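Local atomic coordinates of dally-like, isoform A (Drosophila melanogaster, PDB entry 6XTZ), a protein that shields the palmitoleate lipid of Wnt to enable signalling at a distance, probably as a cell-surface heparan sulfate proteoglycan of the glypican family. Residues A[37-42]-A[229-234]; A[60-65]-A[220-225]. The protein carries 5 engineered substitutions. One frame throughout, in Å; residues are numbered along the deposited sequence.

In the fold
Interactions 1 and 2 lie 14 Å apart between centres, on the same side of the chain's centre, in an all-helical fold. Interaction 2 packs the loop leading into helix 224-234, and interaction 1 touches Thr231 and Lys232 near the end of that helix. Along the chain the order is 37-42, 60-65, 220-225, 229-234, so the inner pair closes within the span of the outer one. Residues 37-42 belong to the loop leading into helix 51-110, and 60-65 to an early part of that helix. Gln234 joins the two contacts, probably hydrogen bonding to Ser61 and Gln64. Helix 224-234 is thus fixed to the cysteine-rich end of the glypican core, whereas Leu94, Leu95 and Ser98 of the palmitoleoyl-serine pocket come further along helix 51-110.

Interaction 1 of 2, residues A[37-42]-A[229-234]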
loop_
_atom_site.group_PDB
_atom_site.type_symbol
_atom_site.label_atom_id
_atom_site.label_comp_id
_atom_site.label_asym_id
_atom_site.label_seq_id
_atom_site.Cartn_x
_atom_site.Cartn_y
_atom_site.Cartn_z
ATOM N N LEU A 37 16.043 -1.153 41.971
ATOM C CA LEU A 37 15.755 -1.513 40.591
ATOM C C LEU A 37 14.542 -0.744 40.085
ATOM O O LEU A 37 13.537 -0.597 40.787
ATOM C CB LEU A 37 15.524 -3.019 40.456
ATOM C CG LEU A 37 16.740 -3.910 40.729
ATOM C CD1 LEU A 37 16.465 -5.346 40.303
ATOM C CD2 LEU A 37 17.984 -3.363 40.037
ATOM N N ARG A 38 14.652 -0.244 38.854
ATOM C CA ARG A 38 13.612 0.569 38.233
ATOM C C ARG A 38 12.520 -0.258 37.573
ATOM O O ARG A 38 11.353 0.148 37.586
ATOM C CB ARG A 38 14.228 1.503 37.187
ATOM C CG ARG A 38 15.154 2.557 37.759
ATOM C CD ARG A 38 15.673 3.479 36.667
ATOM N NE ARG A 38 16.652 2.822 35.805
ATOM C CZ ARG A 38 17.285 3.426 34.805
ATOM N NH1 ARG A 38 17.041 4.701 34.538
ATOM N NH2 ARG A 38 18.165 2.756 34.073
ATOM N N TYR A 39 12.871 -1.400 36.989
ATOM C CA TYR A 39 11.927 -2.183 36.204
ATOM C C TYR A 39 11.654 -3.550 36.809
ATOM O O TYR A 39 10.490 -3.960 36.897
ATOM C CB TYR A 39 12.442 -2.339 34.766
ATOM C CG TYR A 39 12.979 -1.054 34.179
ATOM C CD1 TYR A 39 12.173 0.073 34.073
ATOM C CD2 TYR A 39 14.288 -0.968 33.724
ATOM C CE1 TYR A 39 12.658 1.250 33.536
ATOM C CE2 TYR A 39 14.781 0.205 33.185
ATOM C CZ TYR A 39 13.962 1.310 33.095
ATOM O OH TYR A 39 14.447 2.479 32.559
ATOM N N CYS A 40 12.689 -4.273 37.224
ATOM C CA CYS A 40 12.468 -5.543 37.895
ATOM C C CYS A 40 11.944 -5.309 39.307
ATOM O O CYS A 40 12.022 -4.207 39.857
ATOM C CB CYS A 40 13.756 -6.364 37.951
ATOM S SG CYS A 40 14.594 -6.576 36.368
ATOM N N GLU A 41 11.402 -6.369 39.896
ATOM C CA GLU A 41 10.984 -6.321 41.287
ATOM C C GLU A 41 12.200 -6.422 42.200
ATOM O O GLU A 41 13.126 -7.197 41.943
ATOM C CB GLU A 41 10.001 -7.452 41.596
ATOM C CG GLU A 41 9.437 -7.403 43.010
ATOM C CD GLU A 41 8.477 -8.542 43.302
ATOM O OE1 GLU A 41 8.404 -9.484 42.485
ATOM O OE2 GLU A 41 7.794 -8.492 44.348
ATOM N N SER A 42 12.195 -5.621 43.266
ATOM C CA SER A 42 13.233 -5.641 44.294
ATOM C C SER A 42 12.573 -6.017 45.615
ATOM O O SER A 42 12.260 -5.141 46.434
ATOM C CB SER A 42 13.946 -4.296 44.399
ATOM O OG SER A 42 14.868 -4.125 43.342
ATOM N N ALA A 229 8.288 -2.202 30.480
ATOM C CA ALA A 229 7.600 -3.469 30.253
ATOM C C ALA A 229 8.465 -4.449 29.473
ATOM O O ALA A 229 8.353 -5.664 29.668
ATOM C CB ALA A 229 6.283 -3.226 29.517
ATOM N N LEU A 230 9.332 -3.942 28.595
ATOM C CA LEU A 230 10.162 -4.816 27.773
ATOM C C LEU A 230 11.205 -5.543 28.613
ATOM O O LEU A 230 11.466 -6.733 28.398
ATOM C CB LEU A 230 10.831 -3.997 26.669
ATOM C CG LEU A 230 11.453 -4.731 25.485
ATOM C CD1 LEU A 230 10.394 -5.535 24.751
ATOM C CD2 LEU A 230 12.113 -3.733 24.547
ATOM N N THR A 231 11.807 -4.849 29.577
ATOM C CA THR A 231 12.847 -5.463 30.396
ATOM C C THR A 231 12.262 -6.417 31.427
ATOM O O THR A 231 12.849 -7.470 31.703
ATOM C CB THR A 231 13.670 -4.381 31.085
ATOM O OG1 THR A 231 12.835 -3.669 32.002
ATOM C CG2 THR A 231 14.192 -3.416 30.059
ATOM N N LYS A 232 11.113 -6.064 32.012
ATOM C CA LYS A 232 10.437 -6.982 32.922
ATOM C C LYS A 232 10.072 -8.282 32.222
ATOM O O LYS A 232 10.089 -9.351 32.844
ATOM C CB LYS A 232 9.190 -6.316 33.507
ATOM C CG LYS A 232 8.480 -7.138 34.573
ATOM C CD LYS A 232 7.228 -6.430 35.066
ATOM C CE LYS A 232 6.489 -7.261 36.098
ATOM N NZ LYS A 232 5.242 -6.594 36.563
ATOM N N MET A 233 9.763 -8.215 30.926
ATOM C CA MET A 233 9.384 -9.407 30.180
ATOM C C MET A 233 10.603 -10.232 29.792
ATOM O O MET A 233 10.610 -11.456 29.959
ATOM C CB MET A 233 8.582 -9.009 28.936
ATOM C CG MET A 233 8.086 -10.170 28.087
ATOM S SD MET A 233 9.246 -10.680 26.805
ATOM C CE MET A 233 9.459 -9.146 25.904
ATOM N N GLN A 234 11.649 -9.581 29.284
ATOM C CA GLN A 234 12.736 -10.307 28.637
ATOM C C GLN A 234 13.895 -10.629 29.577
ATOM O O GLN A 234 14.511 -11.694 29.448
ATOM C CB GLN A 234 13.250 -9.505 27.435
ATOM C CG GLN A 234 14.375 -10.182 26.661
ATOM C CD GLN A 234 14.809 -9.398 25.437
ATOM O OE1 GLN A 234 14.151 -8.438 25.034
ATOM N NE2 GLN A 234 15.923 -9.804 24.840
#
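Tyr39 meets helix 224-234 through CB and the near part of its ring, not its hydroxyl. CB comes first, 3.1 Å from Thr231 OG1. The ring then leans past the same oxygen: Tyr39 CG lies 3.4 Å from Thr231 OG1, and CD2 of the tyrosine is only slightly further off. The threonine hydroxyl approaches the ring obliquely. Further out the ring turns back on its own loop. One face is covered by Arg38, whose CB stands 3.9 Å above the centre of the Tyr39 ring, and Tyr39 OH in turn lies over a face of the Arg38 guanidinium. Thr231 OG1, set between its own backbone N and carbonyl carbon (chi1 65°), hydrogen bonds to Gly228 O one turn earlier, so this buried hydroxyl has a polar partner within its helix while Tyr39 covers it. At the margin Tyr39 O comes 4.3 Å from Lys232 CB, and the extended lysine chain leads away. Glu54 of helix 51-110 accepts hydrogen bonds from the backbone N of Arg38, Tyr39 and Cys40. With Cys40 disulfide-bonded to Cys236, this loop-on-helix packing belongs to the disulfide-linked, cysteine-rich lobe of a glypican.

Interaction 2 of 2, residues A[60-65]-A[220-225]; sequences QSRQQL and VRLNAD
Arg62 and Leu222 meet beside Glu66 OE2, a carboxylate oxygen that accepts a weak hydrogen bond from Leu222 N and forms a long, weak ion pair with Arg62 NE. The contact lays the incoming loop of helix 224-234 against helix 51-110, the long helix of the all-alpha glypican core. At the helix start Asn223 is the N-cap: its OD1 accepts a hydrogen bond from Cys226 N, and its ND2 donates a hydrogen bond to Pro510 O. CA atoms come nearest at Arg62 and Leu222, 7.6 Å apart.

With CG trans to the backbone N (chi1 -179°), the Arg62 chain stays extended out to NE, reaching along Leu222 while the leucine runs past it in the opposite direction. Arg62 CG is 4.1 Å from Leu222 CD1, and further out Arg62 NE is 4.1 Å from Leu222 CB. The guanidinium lies with one face against Leu222 O, whose distance to Arg62 NH2 is 2.7 Å; the angle is poor for a hydrogen bond, because the oxygen sits over the plane in which the N-H groups point.

Beneath this polar margin Leu222 is buried. Its CD1 reaches Leu65, touching Leu65 CD2 at 3.7 Å, and the two leucine side chains cross at about a right angle. Leu65 also packs on Leu230, Ile255 and Cys258, so Leu222 joins a hydrophobic seam shared with helices 224-234 and 248-258.

Arg221 heads away with its charged end, leaving Arg62 NH2 and Arg221 NE, which carry like charges, 6.1 Å apart. What it offers Arg62 is aliphatic: Arg221 CB lies at the edge of the Arg62 guanidinium, 4.1 Å from NH2.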
loop_
_atom_site.group_PDB
_atom_site.type_symbol
_atom_site.label_atom_id
_atom_site.label_comp_id
_atom_site.label_asym_id
_atom_site.label_seq_id
_atom_site.Cartn_x
_atom_site.Cartn_y
_atom_site.Cartn_z
ATOM N N GLN A 60 19.721 -2.736 25.965
ATOM C CA GLN A 60 19.870 -3.838 25.020
ATOM C C GLN A 60 18.523 -4.267 24.451
ATOM O O GLN A 60 18.405 -4.523 23.248
ATOM C CB GLN A 60 20.567 -5.018 25.696
ATOM C CG GLN A 60 20.627 -6.275 24.846
ATOM C CD GLN A 60 21.271 -7.439 25.574
ATOM O OE1 GLN A 60 22.093 -7.250 26.472
ATOM N NE2 GLN A 60 20.894 -8.655 25.191
ATOM N N SER A 61 17.493 -4.348 25.299
ATOM C CA SER A 61 16.174 -4.760 24.827
ATOM C C SER A 61 15.565 -3.724 23.892
ATOM O O SER A 61 14.928 -4.080 22.894
ATOM C CB SER A 61 15.241 -5.012 26.011
ATOM O OG SER A 61 15.396 -6.326 26.508
ATOM N N ARG A 62 15.737 -2.439 24.206
ATOM C CA ARG A 62 15.184 -1.396 23.350
ATOM C C ARG A 62 15.874 -1.375 21.992
ATOM O O ARG A 62 15.225 -1.149 20.964
ATOM C CB ARG A 62 15.294 -0.037 24.040
ATOM C CG ARG A 62 14.721 1.109 23.225
ATOM C CD ARG A 62 14.705 2.412 24.006
ATOM N NE ARG A 62 14.199 3.513 23.190
ATOM C CZ ARG A 62 14.011 4.750 23.636
ATOM N NH1 ARG A 62 14.285 5.052 24.897
ATOM N NH2 ARG A 62 13.549 5.687 22.820
ATOM N N GLN A 63 17.186 -1.628 21.962
ATOM C CA GLN A 63 17.901 -1.643 20.691
ATOM C C GLN A 63 17.579 -2.889 19.875
ATOM O O GLN A 63 17.568 -2.829 18.641
ATOM C CB GLN A 63 19.407 -1.539 20.928
ATOM C CG GLN A 63 19.854 -0.182 21.443
ATOM C CD GLN A 63 21.347 -0.117 21.702
ATOM O OE1 GLN A 63 22.087 -1.048 21.381
ATOM N NE2 GLN A 63 21.798 0.987 22.285
ATOM N N GLN A 64 17.319 -4.020 20.536
ATOM C CA GLN A 64 16.966 -5.231 19.801
ATOM C C GLN A 64 15.587 -5.109 19.164
ATOM O O GLN A 64 15.385 -5.543 18.025
ATOM C CB GLN A 64 17.026 -6.450 20.721
ATOM C CG GLN A 64 18.440 -6.893 21.073
ATOM C CD GLN A 64 18.462 -8.108 21.983
ATOM O OE1 GLN A 64 17.418 -8.582 22.431
ATOM N NE2 GLN A 64 19.656 -8.617 22.260
ATOM N N LEU A 65 14.626 -4.523 19.882
ATOM C CA LEU A 65 13.294 -4.345 19.313
ATOM C C LEU A 65 13.312 -3.314 18.191
ATOM O O LEU A 65 12.704 -3.526 17.137
ATOM C CB LEU A 65 12.298 -3.942 20.401
ATOM C CG LEU A 65 10.866 -3.669 19.925
ATOM C CD1 LEU A 65 10.333 -4.836 19.107
ATOM C CD2 LEU A 65 9.944 -3.377 21.101
ATOM N N VAL A 220 9.329 6.874 14.354
ATOM C CA VAL A 220 8.683 6.841 15.661
ATOM C C VAL A 220 9.539 6.010 16.608
ATOM O O VAL A 220 9.721 4.805 16.401
ATOM C CB VAL A 220 7.259 6.274 15.564
ATOM C CG1 VAL A 220 6.540 6.421 16.897
ATOM C CG2 VAL A 220 6.486 6.971 14.455
ATOM N N ARG A 221 10.060 6.653 17.648
ATOM C CA ARG A 221 10.887 5.982 18.637
ATOM C C ARG A 221 10.024 5.381 19.739
ATOM O O ARG A 221 8.930 5.868 20.036
ATOM C CB ARG A 221 11.897 6.955 19.249
ATOM C CG ARG A 221 12.852 7.580 18.248
ATOM C CD ARG A 221 13.772 8.583 18.926
ATOM N NE ARG A 221 14.730 9.172 17.996
ATOM C CZ ARG A 221 14.503 10.273 17.286
ATOM N NH1 ARG A 221 15.434 10.738 16.464
ATOM N NH2 ARG A 221 13.346 10.910 17.398
ATOM N N LEU A 222 10.530 4.310 20.342
ATOM C CA LEU A 222 9.869 3.728 21.500
ATOM C C LEU A 222 9.928 4.696 22.677
ATOM O O LEU A 222 10.876 5.472 22.822
ATOM C CB LEU A 222 10.523 2.398 21.872
ATOM C CG LEU A 222 10.542 1.350 20.759
ATOM C CD1 LEU A 222 11.238 0.079 21.221
ATOM C CD2 LEU A 222 9.131 1.047 20.290
ATOM N N ASN A 223 8.898 4.657 23.516
ATOM C CA ASN A 223 8.812 5.548 24.663
ATOM C C ASN A 223 9.325 4.855 25.923
ATOM O O ASN A 223 9.606 3.655 25.938
ATOM C CB ASN A 223 7.373 6.044 24.860
ATOM C CG ASN A 223 6.367 4.913 24.981
ATOM O OD1 ASN A 223 6.632 3.883 25.600
ATOM N ND2 ASN A 223 5.196 5.106 24.386
ATOM N N ALA A 224 9.439 5.643 26.996
ATOM C CA ALA A 224 9.969 5.125 28.254
ATOM C C ALA A 224 9.082 4.036 28.841
ATOM O O ALA A 224 9.591 3.094 29.461
ATOM C CB ALA A 224 10.145 6.263 29.256
ATOM N N ASP A 225 7.763 4.139 28.659
ATOM C CA ASP A 225 6.872 3.106 29.179
ATOM C C ASP A 225 7.124 1.762 28.512
ATOM O O ASP A 225 6.926 0.712 29.137
ATOM C CB ASP A 225 5.411 3.520 29.001
ATOM C CG ASP A 225 5.012 4.659 29.922
ATOM O OD1 ASP A 225 5.869 5.128 30.702
ATOM O OD2 ASP A 225 3.840 5.084 29.870
#